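Local coordinates for protein putative glutaryl-CoA dehydrogenase (PDB 2EBA) that binds flavin-adenine dinucleotide as a four-chain flavoprotein with the fold of the acyl-CoA dehydrogenases, at residues R90-V95 and E124-F129; K161-N166 and S210-L215; Q197-K202 and E214-E219. One frame throughout, in Å; residues are numbered along the deposited sequence.

In the fold
From the N terminus, contact 1 comes first: it closes a mostly helical excursion by bringing strand 127-130 back against helix 87-107, so that the helical N-terminal part meets strand 127-130 of the flavin site. In series with it, contact 2 pairs strand 154-165 with strand 212-217, closing 43 intervening residues that hold strands but no helix. Contact 3 opens inside that loop, at 197-202, and ends on the same strand 212-217, so the two closures share their C-terminal side, with Glu214 and Leu215 in common. Contacts 1 and 2, with centres about 11 Å apart, touch each other and FAD, while contact 3 extends the sheet of contact 2 outward to the surface.

Contact 1 (R90-V95 and E124-F129); sequences RSFVSV and EMVGCF. With FAD (flavin-adenine dinucleotide), chain I.
Ser94 OG is held twice by Arg90: it receives Arg90 NH1 at 2.7 Å and donates to Arg90 O, which Ser94 N also bonds. This ties the guanidinium back to its own helical turn, while Arg90 NE forms a salt bridge with Glu83. Next along the helix, Val95 CG1 packs against Gly127 O at 3.7 Å, an oxygen whose hydrogen bond comes from Asn166 ND2. CG1 is the valine branch anti to the backbone N (chi1 177°), and it also reaches the strand backbone, with Val95 CG1 3.9 Å from Cys128 CA. One turn back, the ring of Phe92 meets Val126 tip to tip, CE2 to CG2 at 4.0 Å, with the two side chains at about a right angle. No hydrogen bond joins helix to strand, which run at 84° to each other; the contact is apolar and buried. Farther along the strand, Phe129 O accepts from FAD N3 at 3.0 Å. The Phe129 ring turns its edge to the flavin, and helix 235-269 packs on it through Pro237, Cys240 and Leu241. Helix against beta strand beside the flavin pocket is how the helical N-terminal part meets the beta region in the acyl-CoA dehydrogenase fold.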
# COMPACT_ATOMS: atom_id res chain seq x y z
N ARG A 90 24.42 3.71 16.48
CA ARG A 90 23.37 4.33 17.28
C ARG A 90 22.89 3.36 18.37
O ARG A 90 22.58 3.77 19.49
CB ARG A 90 22.19 4.73 16.37
CG ARG A 90 21.15 5.68 16.99
CD ARG A 90 20.08 4.93 17.77
NE ARG A 90 19.40 3.95 16.93
CZ ARG A 90 19.03 2.74 17.33
NH1 ARG A 90 19.28 2.33 18.57
NH2 ARG A 90 18.44 1.91 16.47
N SER A 91 22.87 2.08 18.02
CA SER A 91 22.45 1.02 18.93
C SER A 91 23.31 1.00 20.18
O SER A 91 22.79 0.88 21.29
CB SER A 91 22.54 -0.34 18.23
OG SER A 91 21.59 -0.43 17.18
N PHE A 92 24.62 1.10 20.01
CA PHE A 92 25.51 1.10 21.15
C PHE A 92 25.12 2.22 22.11
O PHE A 92 24.97 2.00 23.31
CB PHE A 92 26.97 1.25 20.72
CG PHE A 92 27.93 1.32 21.89
CD1 PHE A 92 28.26 2.54 22.48
CD2 PHE A 92 28.45 0.15 22.44
CE1 PHE A 92 29.07 2.60 23.61
CE2 PHE A 92 29.27 0.19 23.58
CZ PHE A 92 29.58 1.42 24.16
N VAL A 93 24.96 3.43 21.58
CA VAL A 93 24.60 4.56 22.42
C VAL A 93 23.23 4.42 23.07
O VAL A 93 23.03 4.85 24.21
CB VAL A 93 24.65 5.88 21.65
CG1 VAL A 93 24.24 7.03 22.55
CG2 VAL A 93 26.06 6.09 21.13
N SER A 94 22.28 3.80 22.35
CA SER A 94 20.93 3.60 22.90
C SER A 94 20.98 2.67 24.10
O SER A 94 20.38 2.94 25.13
CB SER A 94 20.00 3.01 21.85
OG SER A 94 19.87 3.86 20.74
N VAL A 95 21.70 1.56 23.93
CA VAL A 95 21.86 0.56 24.98
C VAL A 95 22.52 1.17 26.21
O VAL A 95 21.97 1.13 27.30
CB VAL A 95 22.71 -0.61 24.46
CG1 VAL A 95 22.94 -1.62 25.57
CG2 VAL A 95 22.02 -1.25 23.29
N GLU A 124 34.09 3.82 29.98
CA GLU A 124 35.14 3.08 30.67
C GLU A 124 34.66 1.68 31.05
O GLU A 124 35.46 0.79 31.29
CB GLU A 124 35.54 3.89 31.89
CG GLU A 124 36.47 3.21 32.83
CD GLU A 124 36.94 4.18 33.89
OE1 GLU A 124 37.59 3.72 34.86
OE2 GLU A 124 36.66 5.40 33.73
N MET A 125 33.34 1.51 31.10
CA MET A 125 32.73 0.21 31.37
C MET A 125 31.41 0.06 30.62
O MET A 125 30.44 0.76 30.90
CB MET A 125 32.51 0.03 32.87
CG MET A 125 31.42 -0.97 33.22
SD MET A 125 30.88 -0.84 34.94
CE MET A 125 29.10 -0.86 34.74
N VAL A 126 31.39 -0.87 29.67
CA VAL A 126 30.23 -1.07 28.81
C VAL A 126 29.17 -2.05 29.34
O VAL A 126 29.49 -3.08 29.93
CB VAL A 126 30.69 -1.51 27.40
CG1 VAL A 126 31.91 -2.35 27.52
CG2 VAL A 126 29.59 -2.28 26.67
N GLY A 127 27.90 -1.70 29.13
CA GLY A 127 26.83 -2.54 29.60
C GLY A 127 25.90 -3.07 28.53
O GLY A 127 26.01 -2.72 27.36
N CYS A 128 24.99 -3.94 28.93
CA CYS A 128 24.01 -4.52 28.02
C CYS A 128 22.69 -4.67 28.78
O CYS A 128 22.63 -4.55 30.00
CB CYS A 128 24.50 -5.87 27.47
SG CYS A 128 24.74 -7.14 28.72
N PHE A 129 21.63 -4.94 28.04
CA PHE A 129 20.31 -5.04 28.61
C PHE A 129 19.73 -6.38 28.21
O PHE A 129 19.50 -6.65 27.04
CB PHE A 129 19.49 -3.86 28.07
CG PHE A 129 18.06 -3.83 28.50
CD1 PHE A 129 17.10 -4.48 27.76
CD2 PHE A 129 17.67 -3.04 29.55
CE1 PHE A 129 15.75 -4.35 28.06
CE2 PHE A 129 16.31 -2.89 29.87
CZ PHE A 129 15.35 -3.55 29.12
PA FAD I . 8.52 -12.85 18.27
O1A FAD I . 8.21 -14.33 18.24
O2A FAD I . 8.28 -12.03 19.51
O5B FAD I . 7.78 -12.18 16.99
C5B FAD I . 7.73 -12.69 15.77
C4B FAD I . 6.68 -12.18 14.82
O4B FAD I . 5.26 -12.16 15.55
C3B FAD I . 6.75 -10.56 14.87
O3B FAD I . 6.15 -10.14 13.65
C2B FAD I . 5.72 -9.98 15.87
O2B FAD I . 5.12 -8.82 15.41
C1B FAD I . 4.64 -11.02 15.74
N9A FAD I . 3.91 -11.03 17.08
C8A FAD I . 4.44 -11.32 18.26
N7A FAD I . 3.43 -11.23 19.19
C5A FAD I . 2.28 -10.89 18.55
C6A FAD I . 0.92 -10.66 18.98
N6A FAD I . 0.57 -10.75 20.27
N1A FAD I . -0.02 -10.32 18.04
C2A FAD I . 0.30 -10.21 16.71
N3A FAD I . 1.59 -10.43 16.29
C4A FAD I . 2.58 -10.78 17.19
N1 FAD I . 16.38 -7.60 23.17
C2 FAD I . 16.83 -7.13 24.38
O2 FAD I . 16.16 -7.32 25.42
N3 FAD I . 18.01 -6.44 24.46
C4 FAD I . 18.77 -6.23 23.33
O4 FAD I . 19.85 -5.61 23.42
C4X FAD I . 18.33 -6.71 22.08
N5 FAD I . 19.08 -6.53 20.94
C5X FAD I . 18.68 -7.03 19.73
C6 FAD I . 19.50 -6.86 18.58
C7 FAD I . 19.10 -7.40 17.33
C7M FAD I . 20.03 -7.19 16.16
C8 FAD I . 17.87 -8.11 17.22
C8M FAD I . 17.37 -8.73 15.93
C9 FAD I . 17.06 -8.28 18.36
C9A FAD I . 17.44 -7.75 19.64
N10 FAD I . 16.67 -7.92 20.81
C10 FAD I . 17.10 -7.42 22.01
C1' FAD I . 15.40 -8.67 20.80
C2' FAD I . 14.28 -7.99 20.06
O2' FAD I . 13.67 -7.04 20.91
C3' FAD I . 13.35 -9.07 19.60
O3' FAD I . 13.85 -9.57 18.36
C4' FAD I . 11.91 -8.60 19.38
O4' FAD I . 11.21 -8.54 20.62
C5' FAD I . 11.17 -9.56 18.46
O5' FAD I . 10.85 -10.74 19.17
P FAD I . 11.29 -12.23 18.71
O1P FAD I . 12.50 -12.20 17.82
O2P FAD I . 11.40 -13.06 19.97
O3P FAD I . 10.06 -12.69 17.80

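Contact 2 (K161-N166 and S210-L215); sequences KMWITN and SVTSEL. With FAD (flavin-adenine dinucleotide), chain I.
Lys161 and Leu215 form an antiparallel hydrogen-bonded pair: Lys161 N to Leu215 O and Leu215 N to Lys161 O are both 2.8 Å. Ile164 and Ser213 repeat the pattern, and Asn166 N finishes the series on Val211 O at 2.9 Å. Between the first two pairs, Trp163 and Ile164 both face Ser213, a G1 beta bulge, and Trp163 N approaches Ser213 O at too poor an angle to bond. Across the bulge, Ile164 CG1 packs on Leu215 CG at 3.9 Å. Hydroxyls of Thr165, Ser210 and Thr212 gather round one water, 2.8 Å from Ser210 OG; a second water donates to Asn166 OD1 and accepts from Val211 N. Lys161 NZ forms a salt bridge with Glu133 and hydrogen bonds to Leu131 O and Trp176 O, while Lys204 NZ is hydrogen-bonded to Thr212 OG1 and Asn168 OD1 to Ser213 OG. Thr165 N donates to FAD O4 at 3.0 Å, nearly straight at 165°. Set beside the backbone N (chi1 -63°), Thr165 OG1 lies 3.2 Å from FAD N5, a bond left unsettled because its proton has another acceptor within reach. A backbone donor at O4 would be expected to draw flavin electron density toward that end.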
# COMPACT_ATOMS: atom_id res chain seq x y z
N LYS A 161 19.11 -15.39 27.68
CA LYS A 161 18.69 -14.19 26.98
C LYS A 161 19.21 -14.28 25.55
O LYS A 161 20.33 -14.72 25.31
CB LYS A 161 19.24 -12.93 27.68
CG LYS A 161 18.74 -12.75 29.11
CD LYS A 161 17.22 -12.65 29.17
CE LYS A 161 16.73 -12.39 30.60
NZ LYS A 161 15.24 -12.37 30.74
N MET A 162 18.37 -13.89 24.60
CA MET A 162 18.74 -13.98 23.18
C MET A 162 18.78 -12.60 22.54
O MET A 162 18.00 -11.71 22.89
CB MET A 162 17.76 -14.86 22.40
CG MET A 162 18.38 -16.11 21.76
SD MET A 162 20.06 -15.88 21.17
CE MET A 162 19.81 -15.56 19.56
N TRP A 163 19.69 -12.46 21.59
CA TRP A 163 19.85 -11.22 20.85
C TRP A 163 20.20 -10.03 21.74
O TRP A 163 19.60 -9.00 21.60
CB TRP A 163 18.57 -10.88 20.07
CG TRP A 163 17.97 -12.00 19.25
CD1 TRP A 163 16.77 -12.62 19.46
CD2 TRP A 163 18.55 -12.64 18.11
NE1 TRP A 163 16.58 -13.62 18.53
CE2 TRP A 163 17.66 -13.65 17.69
CE3 TRP A 163 19.74 -12.47 17.40
CZ2 TRP A 163 17.92 -14.48 16.60
CZ3 TRP A 163 20.01 -13.30 16.32
CH2 TRP A 163 19.10 -14.29 15.93
N ILE A 164 21.15 -10.16 22.65
CA ILE A 164 21.48 -9.04 23.52
C ILE A 164 22.64 -8.22 22.97
O ILE A 164 23.75 -8.73 22.82
CB ILE A 164 21.82 -9.53 24.93
CG1 ILE A 164 20.71 -10.46 25.42
CG2 ILE A 164 22.00 -8.34 25.88
CD1 ILE A 164 19.32 -9.89 25.32
N THR A 165 22.37 -6.95 22.67
CA THR A 165 23.39 -6.04 22.15
C THR A 165 24.45 -5.82 23.21
O THR A 165 24.15 -5.76 24.40
CB THR A 165 22.78 -4.69 21.76
OG1 THR A 165 21.84 -4.88 20.71
CG2 THR A 165 23.85 -3.72 21.29
N ASN A 166 25.70 -5.70 22.76
CA ASN A 166 26.84 -5.51 23.65
C ASN A 166 27.05 -6.71 24.56
O ASN A 166 27.77 -6.61 25.55
CB ASN A 166 26.64 -4.25 24.52
CG ASN A 166 26.79 -2.97 23.72
OD1 ASN A 166 27.30 -2.98 22.60
ND2 ASN A 166 26.35 -1.86 24.31
N SER A 210 27.96 -4.27 15.01
CA SER A 210 27.43 -4.31 16.37
C SER A 210 27.59 -5.72 16.89
O SER A 210 27.58 -6.67 16.11
CB SER A 210 25.95 -3.93 16.36
OG SER A 210 25.29 -4.37 17.54
N VAL A 211 27.74 -5.87 18.21
CA VAL A 211 27.86 -7.21 18.75
C VAL A 211 26.54 -7.64 19.40
O VAL A 211 25.94 -6.90 20.18
CB VAL A 211 29.10 -7.35 19.73
CG1 VAL A 211 30.02 -6.14 19.59
CG2 VAL A 211 28.66 -7.60 21.18
N THR A 212 26.08 -8.82 19.00
CA THR A 212 24.84 -9.41 19.49
C THR A 212 25.21 -10.75 20.09
O THR A 212 25.89 -11.55 19.46
CB THR A 212 23.87 -9.67 18.35
OG1 THR A 212 23.90 -8.57 17.43
CG2 THR A 212 22.47 -9.86 18.89
N SER A 213 24.75 -11.00 21.30
CA SER A 213 25.11 -12.23 21.97
C SER A 213 23.94 -12.97 22.56
O SER A 213 22.81 -12.50 22.56
CB SER A 213 26.12 -11.92 23.08
OG SER A 213 27.09 -11.00 22.63
N GLU A 214 24.24 -14.15 23.06
CA GLU A 214 23.25 -14.97 23.73
C GLU A 214 23.81 -15.06 25.15
O GLU A 214 24.99 -15.38 25.34
CB GLU A 214 23.19 -16.35 23.09
CG GLU A 214 22.20 -17.26 23.76
CD GLU A 214 22.38 -18.70 23.34
OE1 GLU A 214 23.44 -19.28 23.66
OE2 GLU A 214 21.45 -19.24 22.70
N LEU A 215 22.99 -14.74 26.15
CA LEU A 215 23.47 -14.79 27.52
C LEU A 215 22.93 -16.04 28.18
O LEU A 215 21.75 -16.37 28.04
CB LEU A 215 23.02 -13.55 28.31
CG LEU A 215 23.31 -12.17 27.70
CD1 LEU A 215 22.87 -11.06 28.66
CD2 LEU A 215 24.78 -12.06 27.37
PA FAD I . 8.52 -12.85 18.27
O1A FAD I . 8.21 -14.33 18.24
O2A FAD I . 8.28 -12.03 19.51
O5B FAD I . 7.78 -12.18 16.99
C5B FAD I . 7.73 -12.69 15.77
C4B FAD I . 6.68 -12.18 14.82
O4B FAD I . 5.26 -12.16 15.55
C3B FAD I . 6.75 -10.56 14.87
O3B FAD I . 6.15 -10.14 13.65
C2B FAD I . 5.72 -9.98 15.87
O2B FAD I . 5.12 -8.82 15.41
C1B FAD I . 4.64 -11.02 15.74
N9A FAD I . 3.91 -11.03 17.08
C8A FAD I . 4.44 -11.32 18.26
N7A FAD I . 3.43 -11.23 19.19
C5A FAD I . 2.28 -10.89 18.55
C6A FAD I . 0.92 -10.66 18.98
N6A FAD I . 0.57 -10.75 20.27
N1A FAD I . -0.02 -10.32 18.04
C2A FAD I . 0.30 -10.21 16.71
N3A FAD I . 1.59 -10.43 16.29
C4A FAD I . 2.58 -10.78 17.19
N1 FAD I . 16.38 -7.60 23.17
C2 FAD I . 16.83 -7.13 24.38
O2 FAD I . 16.16 -7.32 25.42
N3 FAD I . 18.01 -6.44 24.46
C4 FAD I . 18.77 -6.23 23.33
O4 FAD I . 19.85 -5.61 23.42
C4X FAD I . 18.33 -6.71 22.08
N5 FAD I . 19.08 -6.53 20.94
C5X FAD I . 18.68 -7.03 19.73
C6 FAD I . 19.50 -6.86 18.58
C7 FAD I . 19.10 -7.40 17.33
C7M FAD I . 20.03 -7.19 16.16
C8 FAD I . 17.87 -8.11 17.22
C8M FAD I . 17.37 -8.73 15.93
C9 FAD I . 17.06 -8.28 18.36
C9A FAD I . 17.44 -7.75 19.64
N10 FAD I . 16.67 -7.92 20.81
C10 FAD I . 17.10 -7.42 22.01
C1' FAD I . 15.40 -8.67 20.80
C2' FAD I . 14.28 -7.99 20.06
O2' FAD I . 13.67 -7.04 20.91
C3' FAD I . 13.35 -9.07 19.60
O3' FAD I . 13.85 -9.57 18.36
C4' FAD I . 11.91 -8.60 19.38
O4' FAD I . 11.21 -8.54 20.62
C5' FAD I . 11.17 -9.56 18.46
O5' FAD I . 10.85 -10.74 19.17
P FAD I . 11.29 -12.23 18.71
O1P FAD I . 12.50 -12.20 17.82
O2P FAD I . 11.40 -13.06 19.97
O3P FAD I . 10.06 -12.69 17.80
O HOH W 1 23.18 -6.06 18.42
O HOH W 2 27.84 -3.16 19.66

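Contact 3 (Q197-K202 and E214-E219)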
# COMPACT_ATOMS: atom_id res chain seq x y z
N GLN A 197 27.68 -16.88 30.98
CA GLN A 197 28.35 -17.03 29.69
C GLN A 197 27.68 -16.18 28.62
O GLN A 197 26.46 -16.10 28.55
CB GLN A 197 28.32 -18.49 29.23
CG GLN A 197 28.97 -19.49 30.18
CD GLN A 197 30.48 -19.34 30.32
OE1 GLN A 197 31.16 -20.21 30.87
NE2 GLN A 197 31.02 -18.23 29.81
N ALA A 198 28.50 -15.55 27.79
CA ALA A 198 28.01 -14.71 26.70
C ALA A 198 28.62 -15.20 25.40
O ALA A 198 29.84 -15.19 25.24
CB ALA A 198 28.40 -13.26 26.93
N ARG A 199 27.78 -15.64 24.48
CA ARG A 199 28.27 -16.13 23.20
C ARG A 199 27.68 -15.28 22.09
O ARG A 199 26.48 -14.99 22.08
CB ARG A 199 27.91 -17.60 23.02
CG ARG A 199 28.43 -18.47 24.17
CD ARG A 199 28.47 -19.95 23.85
NE ARG A 199 27.14 -20.57 23.78
CZ ARG A 199 26.29 -20.65 24.80
NH1 ARG A 199 26.62 -20.15 25.99
NH2 ARG A 199 25.12 -21.25 24.63
N GLU A 200 28.53 -14.85 21.17
CA GLU A 200 28.09 -14.02 20.07
C GLU A 200 27.28 -14.78 19.04
O GLU A 200 27.46 -15.97 18.84
CB GLU A 200 29.29 -13.41 19.36
CG GLU A 200 30.11 -12.50 20.22
CD GLU A 200 31.29 -11.95 19.45
OE1 GLU A 200 31.60 -12.52 18.40
OE2 GLU A 200 31.90 -10.96 19.90
N VAL A 201 26.38 -14.04 18.39
CA VAL A 201 25.50 -14.56 17.36
C VAL A 201 26.21 -14.39 16.02
O VAL A 201 26.71 -13.31 15.72
CB VAL A 201 24.16 -13.78 17.35
CG1 VAL A 201 23.28 -14.24 16.20
CG2 VAL A 201 23.45 -13.97 18.70
N LYS A 202 26.27 -15.46 15.24
CA LYS A 202 26.93 -15.42 13.94
C LYS A 202 25.93 -15.52 12.80
O LYS A 202 24.76 -15.84 13.02
CB LYS A 202 27.93 -16.57 13.83
CG LYS A 202 28.89 -16.68 15.00
CD LYS A 202 29.58 -15.35 15.27
CE LYS A 202 30.51 -15.46 16.46
NZ LYS A 202 31.07 -14.14 16.76
N GLU A 214 24.24 -14.15 23.06
CA GLU A 214 23.25 -14.97 23.73
C GLU A 214 23.81 -15.06 25.15
O GLU A 214 24.99 -15.38 25.34
CB GLU A 214 23.19 -16.35 23.09
CG GLU A 214 22.20 -17.26 23.76
CD GLU A 214 22.38 -18.70 23.34
OE1 GLU A 214 23.44 -19.28 23.66
OE2 GLU A 214 21.45 -19.24 22.70
N LEU A 215 22.99 -14.74 26.15
CA LEU A 215 23.47 -14.79 27.52
C LEU A 215 22.93 -16.04 28.18
O LEU A 215 21.75 -16.37 28.04
CB LEU A 215 23.02 -13.55 28.31
CG LEU A 215 23.31 -12.17 27.70
CD1 LEU A 215 22.87 -11.06 28.66
CD2 LEU A 215 24.78 -12.06 27.37
N VAL A 216 23.80 -16.76 28.86
CA VAL A 216 23.39 -17.96 29.55
C VAL A 216 23.83 -17.78 30.99
O VAL A 216 25.01 -17.61 31.27
CB VAL A 216 24.06 -19.22 28.96
CG1 VAL A 216 23.65 -20.44 29.74
CG2 VAL A 216 23.66 -19.40 27.50
N LEU A 217 22.85 -17.78 31.89
CA LEU A 217 23.12 -17.65 33.31
C LEU A 217 22.84 -18.99 33.96
O LEU A 217 21.70 -19.46 34.00
CB LEU A 217 22.24 -16.55 33.93
CG LEU A 217 22.63 -15.12 33.53
CD1 LEU A 217 21.96 -14.78 32.21
CD2 LEU A 217 22.22 -14.13 34.62
N GLU A 218 23.89 -19.60 34.48
CA GLU A 218 23.80 -20.90 35.12
C GLU A 218 24.19 -20.74 36.59
O GLU A 218 25.37 -20.60 36.91
CB GLU A 218 24.75 -21.87 34.42
CG GLU A 218 24.28 -23.31 34.33
CD GLU A 218 25.20 -24.15 33.45
OE1 GLU A 218 26.43 -24.16 33.69
OE2 GLU A 218 24.69 -24.82 32.52
N GLU A 219 23.19 -20.76 37.47
CA GLU A 219 23.41 -20.62 38.91
C GLU A 219 24.30 -19.41 39.23
O GLU A 219 25.23 -19.50 40.02
CB GLU A 219 24.07 -21.89 39.46
CG GLU A 219 23.58 -22.31 40.83
CD GLU A 219 22.11 -22.74 40.84
OE1 GLU A 219 21.68 -23.43 39.89
OE2 GLU A 219 21.40 -22.39 41.80
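Glu214 CB lies 3.7 Å from Arg199 O, the carbonyl that accepts the hydrogen bond from Glu214 N. From there CG leaves anti to the backbone N (chi1 179°) and the chain stays extended, running side by side with Arg199 and pointing the same way. CD comes within 4.0 Å of Arg199 NH2, and at the tip OE1 closes to 2.8 Å from that same nitrogen. It does so from above: OE1 sits over one face of the guanidinium, and the carboxylate and guanidinium planes stand 72° apart. No N-H points at the oxygen, so this salt bridge rests on charge alone. Arg199 is brought there by a bend at chi3 (-71°), which also lays NH1 against Val216, 3.4 Å from its CG2.

Beneath these side chains lies an antiparallel beta hairpin of the middle domain, strands 196-200 and 212-217 linked by the residues between them. Gln197 with Val216 and Arg199 with Glu214 are hydrogen-bonded pairs, each bonded both ways; Gln197 N to Val216 O measures 2.8 Å. Ala198 and Leu215 between them form a non-hydrogen-bonded pair, where Ala198 CA brings its hydrogen to Glu214 O at 3.4 Å. Their side chains take the face away from Arg199, with Ala198 CB and Leu215 CD2 in apolar contact at 3.8 Å. On that face Leu215 is buried, meeting Phe196 and Ile175 as well. Past the last pair, Val201 hydrogen-bonds through its backbone to Thr212, and its side chain packs on Trp163 and on Thr346 of a second subunit.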